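Local coordinates for enoyl-CoA hydratase subunit II (Geobacillus kaustophilus, PDB 2EJ5) that catalyses the hydration of enoyl-CoA thioesters, as a crotonase-family enzyme probably acting in phenylacetic acid catabolism, at the interface of chains A and B. Sequence-based numbering; all coordinates share one arbitrary frame. Chains: chain A/B, Enoyl-CoA hydratase subunit II.

The interface of chains A and B. Residues chain A 118, 207-208, 211; chain B 143, 156, 159-160.
This is an apolar helix-to-helix patch between neighbouring subunits of the deposited trimer, where A:Ile207 and A:Leu211 meet B:Leu143, B:Leu156, B:Ala159 and B:Val160. It helps join chain A to chain B. Helix 201-216 of chain A packs against helices 142-150 and 152-161 of chain B, and A:Phe118, at the start of strand 118-122, adds a ring from one side. B:Leu156 sits between these chain A groups. Its CG lies anti to the backbone N (chi1 -170°), which sends the branch out between A:Phe118 and A:Leu211. CD2 comes over the face of the A:Phe118 ring at its CZ end, 3.3 Å from CZ, a tight contact. The flank of the side chain, CB and CD1, lies across A:Leu211 CD1, with CD1 3.9 Å away. B:Val160 reaches the same ring at its edge and in its plane, with CG1 3.8 Å from A:Phe118 CZ. The other valine methyl, CG2, is 3.6 Å from A:Ile207 CD1, and these two side chains cross at about a right angle. A:Ile207 holds CG1 between its backbone N and carbonyl carbon (chi1 84°), which brings CD1 toward B:Val160 and B:Ala159. On its other flank, A:Ile207 CB rests 4.0 Å from B:Leu143 CD1. A:Leu211 spans two chain B helices, with CD1 on B:Leu156 and CD2 near B:Leu143. Replacing B:Leu156 with an alanine would probably leave a gap between A:Phe118 and A:Leu211, with no methyl over the ring and less for A:Leu211 CD1 to pack on. The patch buries about 191 Å² of protein surface in all. Crotonase-family enzymes commonly assemble from trimers, so this packing is likely to help hold the enzyme's subunits together.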
loop_
_atom_site.group_PDB
_atom_site.type_symbol
_atom_site.label_atom_id
_atom_site.label_comp_id
_atom_site.label_asym_id
_atom_site.label_seq_id
_atom_site.Cartn_x
_atom_site.Cartn_y
_atom_site.Cartn_z
ATOM N N PHE A 118 13.041 7.849 7.464
ATOM C CA PHE A 118 12.800 7.263 8.783
ATOM C C PHE A 118 12.215 8.341 9.672
ATOM O O PHE A 118 12.543 9.540 9.482
ATOM C CB PHE A 118 14.123 6.784 9.404
ATOM C CG PHE A 118 14.886 5.797 8.553
ATOM C CD1 PHE A 118 14.580 4.423 8.607
ATOM C CD2 PHE A 118 15.914 6.222 7.720
ATOM C CE1 PHE A 118 15.270 3.487 7.848
ATOM C CE2 PHE A 118 16.625 5.293 6.955
ATOM C CZ PHE A 118 16.307 3.912 7.021
ATOM N N ILE A 207 18.942 2.931 -3.870
ATOM C CA ILE A 207 17.673 2.331 -3.450
ATOM C C ILE A 207 16.553 3.386 -3.347
ATOM O O ILE A 207 15.387 3.105 -3.742
ATOM C CB ILE A 207 17.784 1.434 -2.184
ATOM C CG1 ILE A 207 17.705 2.252 -0.919
ATOM C CG2 ILE A 207 18.949 0.464 -2.254
ATOM C CD1 ILE A 207 16.275 2.271 -0.405
ATOM N N LYS A 208 16.868 4.588 -2.879
ATOM C CA LYS A 208 15.882 5.662 -2.917
ATOM C C LYS A 208 15.475 5.996 -4.360
ATOM O O LYS A 208 14.303 6.308 -4.635
ATOM C CB LYS A 208 16.446 6.892 -2.216
ATOM C CG LYS A 208 16.411 6.789 -0.719
ATOM C CD LYS A 208 17.056 7.984 -0.043
ATOM C CE LYS A 208 16.154 9.272 -0.168
ATOM N NZ LYS A 208 16.263 10.225 1.010
ATOM N N LEU A 211 13.159 3.239 -5.384
ATOM C CA LEU A 211 11.832 3.369 -4.752
ATOM C C LEU A 211 10.968 4.403 -5.470
ATOM O O LEU A 211 9.773 4.223 -5.583
ATOM C CB LEU A 211 11.931 3.693 -3.250
ATOM C CG LEU A 211 12.368 2.468 -2.392
ATOM C CD1 LEU A 211 12.702 2.911 -1.014
ATOM C CD2 LEU A 211 11.277 1.313 -2.353
ATOM N N LEU B 143 12.359 -4.205 -4.979
ATOM C CA LEU B 143 11.762 -2.937 -4.625
ATOM C C LEU B 143 10.511 -2.572 -5.425
ATOM O O LEU B 143 9.899 -1.539 -5.177
ATOM C CB LEU B 143 12.820 -1.819 -4.671
ATOM C CG LEU B 143 13.989 -2.027 -3.692
ATOM C CD1 LEU B 143 15.024 -0.916 -3.965
ATOM C CD2 LEU B 143 13.563 -2.029 -2.259
ATOM N N LEU B 156 11.802 0.581 2.749
ATOM C CA LEU B 156 13.073 1.324 2.867
ATOM C C LEU B 156 13.897 0.816 4.086
ATOM O O LEU B 156 15.103 0.605 3.983
ATOM C CB LEU B 156 12.799 2.832 2.908
ATOM C CG LEU B 156 14.059 3.698 2.784
ATOM C CD1 LEU B 156 13.790 4.999 2.046
ATOM C CD2 LEU B 156 14.603 3.923 4.176
ATOM N N ALA B 159 15.339 -2.589 3.091
ATOM C CA ALA B 159 16.403 -2.391 2.117
ATOM C C ALA B 159 17.624 -1.683 2.678
ATOM O O ALA B 159 18.736 -1.962 2.232
ATOM C CB ALA B 159 15.896 -1.606 0.880
ATOM N N VAL B 160 17.427 -0.738 3.596
ATOM C CA VAL B 160 18.519 0.150 3.993
ATOM C C VAL B 160 19.242 -0.396 5.195
ATOM O O VAL B 160 20.481 -0.461 5.207
ATOM C CB VAL B 160 18.068 1.653 4.191
ATOM C CG1 VAL B 160 19.130 2.509 4.930
ATOM C CG2 VAL B 160 17.704 2.264 2.856
#